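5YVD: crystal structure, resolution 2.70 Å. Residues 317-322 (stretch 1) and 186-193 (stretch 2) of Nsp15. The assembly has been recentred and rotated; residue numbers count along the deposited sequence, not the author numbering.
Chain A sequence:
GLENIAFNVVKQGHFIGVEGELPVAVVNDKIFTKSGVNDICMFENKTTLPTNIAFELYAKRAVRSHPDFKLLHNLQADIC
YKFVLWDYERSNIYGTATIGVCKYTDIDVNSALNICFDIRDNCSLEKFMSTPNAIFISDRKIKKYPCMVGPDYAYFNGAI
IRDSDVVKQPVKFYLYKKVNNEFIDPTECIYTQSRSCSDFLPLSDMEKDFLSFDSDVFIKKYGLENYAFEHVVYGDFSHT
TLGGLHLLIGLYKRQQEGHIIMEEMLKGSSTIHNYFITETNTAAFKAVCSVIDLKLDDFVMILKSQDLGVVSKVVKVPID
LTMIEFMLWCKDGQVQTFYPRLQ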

ATOM      1  N   VAL A 317      11.529 -44.261  -8.316  1.00 46.96           N
ATOM      2  CA  VAL A 317      11.003 -44.326  -9.687  1.00 46.67           C
ATOM      3  C   VAL A 317      11.433 -43.120 -10.518  1.00 48.79           C
ATOM      4  O   VAL A 317      11.317 -41.990 -10.048  1.00 54.37           O
ATOM      5  CB  VAL A 317       9.465 -44.406  -9.733  1.00 44.97           C
ATOM      6  CG1 VAL A 317       8.997 -44.656 -11.162  1.00 42.87           C
ATOM      7  CG2 VAL A 317       8.925 -45.502  -8.812  1.00 45.26           C
ATOM      8  N   PRO A 318      11.923 -43.359 -11.757  1.00 46.66           N
ATOM      9  CA  PRO A 318      12.216 -42.264 -12.664  1.00 44.64           C
ATOM     10  C   PRO A 318      10.924 -41.722 -13.288  1.00 43.83           C
ATOM     11  O   PRO A 318      10.226 -42.449 -13.988  1.00 45.78           O
ATOM     12  CB  PRO A 318      13.122 -42.912 -13.716  1.00 45.04           C
ATOM     13  CG  PRO A 318      12.696 -44.328 -13.751  1.00 45.84           C
ATOM     14  CD  PRO A 318      12.239 -44.668 -12.364  1.00 45.88           C
ATOM     15  N   ILE A 319      10.620 -40.460 -12.992  1.00 42.80           N
ATOM     16  CA  ILE A 319       9.411 -39.774 -13.413  1.00 42.26           C
ATOM     17  C   ILE A 319       9.698 -38.305 -13.671  1.00 43.06           C
ATOM     18  O   ILE A 319      10.442 -37.675 -12.914  1.00 46.02           O
ATOM     19  CB  ILE A 319       8.348 -39.787 -12.299  1.00 44.85           C
ATOM     20  CG1 ILE A 319       7.955 -41.215 -11.929  1.00 46.89           C
ATOM     21  CG2 ILE A 319       7.109 -39.015 -12.737  1.00 44.81           C
ATOM     22  CD1 ILE A 319       7.091 -41.316 -10.694  1.00 48.33           C
ATOM     23  N   ASP A 320       9.092 -37.735 -14.702  1.00 43.03           N
ATOM     24  CA  ASP A 320       9.198 -36.291 -14.913  1.00 46.56           C
ATOM     25  C   ASP A 320      10.675 -35.826 -14.864  1.00 47.22           C
ATOM     26  O   ASP A 320      11.000 -34.756 -14.316  1.00 48.22           O
ATOM     27  CB  ASP A 320       8.340 -35.519 -13.871  1.00 45.24           C
ATOM     28  CG  ASP A 320       6.821 -35.578 -14.167  1.00 44.14           C
ATOM     29  OD1 ASP A 320       6.402 -36.210 -15.146  1.00 44.66           O
ATOM     30  OD2 ASP A 320       6.026 -34.982 -13.418  1.00 42.48           O
ATOM     31  N   LEU A 321      11.553 -36.651 -15.427  1.00 42.09           N
ATOM     32  CA  LEU A 321      12.967 -36.326 -15.588  1.00 43.30           C
ATOM     33  C   LEU A 321      13.807 -36.262 -14.290  1.00 44.69           C
ATOM     34  O   LEU A 321      14.985 -35.946 -14.369  1.00 43.16           O
ATOM     35  CB  LEU A 321      13.134 -35.056 -16.432  1.00 41.61           C
ATOM     36  CG  LEU A 321      12.371 -35.046 -17.774  1.00 42.33           C
ATOM     37  CD1 LEU A 321      12.465 -33.703 -18.490  1.00 44.40           C
ATOM     38  CD2 LEU A 321      12.847 -36.138 -18.720  1.00 43.96           C
ATOM     39  N   THR A 322      13.211 -36.586 -13.133  1.00 49.18           N
ATOM     40  CA  THR A 322      13.919 -36.744 -11.831  1.00 48.63           C
ATOM     41  C   THR A 322      13.718 -38.161 -11.296  1.00 48.37           C
ATOM     42  O   THR A 322      13.100 -39.008 -11.957  1.00 42.49           O
ATOM     43  CB  THR A 322      13.348 -35.826 -10.728  1.00 49.31           C
ATOM     44  OG1 THR A 322      12.476 -34.856 -11.311  1.00 55.08           O
ATOM     45  CG2 THR A 322      14.459 -35.141  -9.925  1.00 48.76           C
TER
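Stretch 2, residues 186-193: PTECIYTQ

Residues 186-192 lie in extended conformation, without regular helix or strand, along the end of the strand 317-319 and the type I' turn from Ile 319 to Thr 322. The two stretches run in the same direction: Pro 318, Ile 319 and Asp 320 face Cys 189, Ile 190 and Tyr 191 in order, with CA atoms 5.0, 4.5 and 4.9 Å apart. A single parallel bridge joins Ile 319 to Ile 190. Its two hydrogen bonds run from Ile 190 N to Pro 318 O (3.1 Å) and from Asp 320 N to Ile 190 O (2.8 Å), and Ile 319 CA adds a CA-H...O contact to Ile 190 O at 3.2 Å.

Beyond the bridge the turn, closed by Thr 322 N to Ile 319 O at 3.0 Å, carries Asp 320 and Leu 321 at positive phi. Leu 321 N donates to Cys 189 SG, a hydrogen bond of 3.3 Å; the Cys 189 chi1 of 146°, between wells, places the sulfur there. Asp 320 is m, with chi2 near 0°. Its CB points sideways, but the carboxylate reaches stretch 2, where OD1 accepts a hydrogen bond from Thr 192 N at 2.7 Å and lies at the edge of the Tyr 191 ring, 3.5 Å from CD1. Thr 192 is p, and its CG2 lies 4.0 Å from Ile 319 CG2.

Leu 321, m and t, likewise starts sideways and ends nearer: its CD2 lies 3.9 Å from Cys 189 SG and 3.2 Å from Tyr 191 OH. The m rotamer of Tyr 191 carries its ring back to that methyl although its CB points away. Pro 318, C-gamma endo, points toward stretch 2 and sets CB 3.5 Å from Glu 188 O. Ile 319, m and t, points away overall, yet its CG1 packs 3.9 Å from Ile 190 CG2.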

ATOM      1  N   PRO A 186      19.875 -39.228 -21.026  1.00 61.29           N
ATOM      2  CA  PRO A 186      18.544 -39.403 -20.418  1.00 61.09           C
ATOM      3  C   PRO A 186      18.352 -40.736 -19.717  1.00 55.47           C
ATOM      4  O   PRO A 186      18.774 -41.750 -20.226  1.00 48.57           O
ATOM      5  CB  PRO A 186      17.606 -39.391 -21.640  1.00 66.05           C
ATOM      6  CG  PRO A 186      18.456 -39.883 -22.781  1.00 63.83           C
ATOM      7  CD  PRO A 186      19.775 -39.199 -22.505  1.00 64.47           C
ATOM      8  N   THR A 187      17.715 -40.726 -18.559  1.00 57.44           N
ATOM      9  CA  THR A 187      17.195 -41.952 -17.975  1.00 56.37           C
ATOM     10  C   THR A 187      15.771 -42.107 -18.499  1.00 58.02           C
ATOM     11  O   THR A 187      14.957 -41.199 -18.324  1.00 54.28           O
ATOM     12  CB  THR A 187      17.154 -41.852 -16.442  1.00 57.78           C
ATOM     13  OG1 THR A 187      18.336 -41.185 -15.966  1.00 55.26           O
ATOM     14  CG2 THR A 187      17.032 -43.242 -15.817  1.00 54.88           C
ATOM     15  N   GLU A 188      15.460 -43.228 -19.148  1.00 60.08           N
ATOM     16  CA  GLU A 188      14.067 -43.526 -19.515  1.00 60.27           C
ATOM     17  C   GLU A 188      13.187 -43.262 -18.288  1.00 55.09           C
ATOM     18  O   GLU A 188      13.602 -43.446 -17.135  1.00 54.15           O
ATOM     19  CB  GLU A 188      13.897 -44.974 -20.015  1.00 69.28           C
ATOM     20  CG  GLU A 188      14.360 -45.213 -21.455  1.00 77.23           C
ATOM     21  CD  GLU A 188      15.110 -46.542 -21.665  1.00 87.89           C
ATOM     22  OE1 GLU A 188      15.817 -47.028 -20.739  1.00 81.11           O
ATOM     23  OE2 GLU A 188      15.007 -47.103 -22.784  1.00 95.95           O
ATOM     24  N   CYS A 189      11.955 -42.851 -18.544  1.00 53.98           N
ATOM     25  CA  CYS A 189      11.206 -42.081 -17.576  1.00 49.05           C
ATOM     26  C   CYS A 189       9.693 -42.092 -17.860  1.00 46.92           C
ATOM     27  O   CYS A 189       9.227 -42.138 -19.005  1.00 37.93           O
ATOM     28  CB  CYS A 189      11.844 -40.688 -17.591  1.00 53.01           C
ATOM     29  SG  CYS A 189      10.867 -39.228 -17.332  1.00 52.85           S
ATOM     30  N   ILE A 190       8.936 -42.102 -16.780  1.00 49.83           N
ATOM     31  CA  ILE A 190       7.479 -42.067 -16.825  1.00 51.56           C
ATOM     32  C   ILE A 190       7.112 -40.570 -16.743  1.00 51.81           C
ATOM     33  O   ILE A 190       7.930 -39.765 -16.270  1.00 48.80           O
ATOM     34  CB  ILE A 190       6.926 -42.975 -15.668  1.00 55.88           C
ATOM     35  CG1 ILE A 190       6.593 -44.366 -16.215  1.00 58.46           C
ATOM     36  CG2 ILE A 190       5.712 -42.419 -14.933  1.00 54.54           C
ATOM     37  CD1 ILE A 190       5.555 -44.373 -17.315  1.00 57.93           C
ATOM     38  N   TYR A 191       5.933 -40.170 -17.232  1.00 49.90           N
ATOM     39  CA  TYR A 191       5.501 -38.764 -17.053  1.00 45.74           C
ATOM     40  C   TYR A 191       4.162 -38.590 -16.340  1.00 45.64           C
ATOM     41  O   TYR A 191       3.175 -39.223 -16.702  1.00 47.09           O
ATOM     42  CB  TYR A 191       5.416 -38.060 -18.391  1.00 42.78           C
ATOM     43  CG  TYR A 191       6.735 -37.699 -18.978  1.00 41.78           C
ATOM     44  CD1 TYR A 191       7.474 -36.624 -18.468  1.00 44.28           C
ATOM     45  CD2 TYR A 191       7.251 -38.407 -20.056  1.00 41.55           C
ATOM     46  CE1 TYR A 191       8.699 -36.269 -19.015  1.00 43.87           C
ATOM     47  CE2 TYR A 191       8.471 -38.071 -20.616  1.00 44.80           C
ATOM     48  CZ  TYR A 191       9.197 -36.999 -20.099  1.00 47.13           C
ATOM     49  OH  TYR A 191      10.416 -36.661 -20.669  1.00 49.56           O
ATOM     50  N   THR A 192       4.125 -37.699 -15.349  1.00 44.55           N
ATOM     51  CA  THR A 192       2.856 -37.231 -14.784  1.00 42.54           C
ATOM     52  C   THR A 192       2.130 -36.511 -15.893  1.00 39.89           C
ATOM     53  O   THR A 192       2.736 -36.182 -16.895  1.00 42.62           O
ATOM     54  CB  THR A 192       3.074 -36.272 -13.604  1.00 44.07           C
ATOM     55  OG1 THR A 192       3.961 -35.216 -13.992  1.00 43.54           O
ATOM     56  CG2 THR A 192       3.666 -37.012 -12.417  1.00 42.05           C
ATOM     57  N   GLN A 193       0.841 -36.261 -15.745  1.00 39.36           N
ATOM     58  CA  GLN A 193       0.026 -35.852 -16.915  1.00 40.49           C
ATOM     59  C   GLN A 193      -0.600 -34.473 -16.831  1.00 37.68           C
ATOM     60  O   GLN A 193      -1.349 -34.100 -17.715  1.00 35.93           O
ATOM     61  CB  GLN A 193      -1.083 -36.874 -17.164  1.00 40.97           C
ATOM     62  CG  GLN A 193      -0.568 -38.244 -17.511  1.00 40.52           C
ATOM     63  CD  GLN A 193      -0.002 -38.295 -18.898  1.00 42.26           C
ATOM     64  OE1 GLN A 193      -0.533 -37.698 -19.824  1.00 43.73           O
ATOM     65  NE2 GLN A 193       1.085 -39.018 -19.051  1.00 47.24           N
TER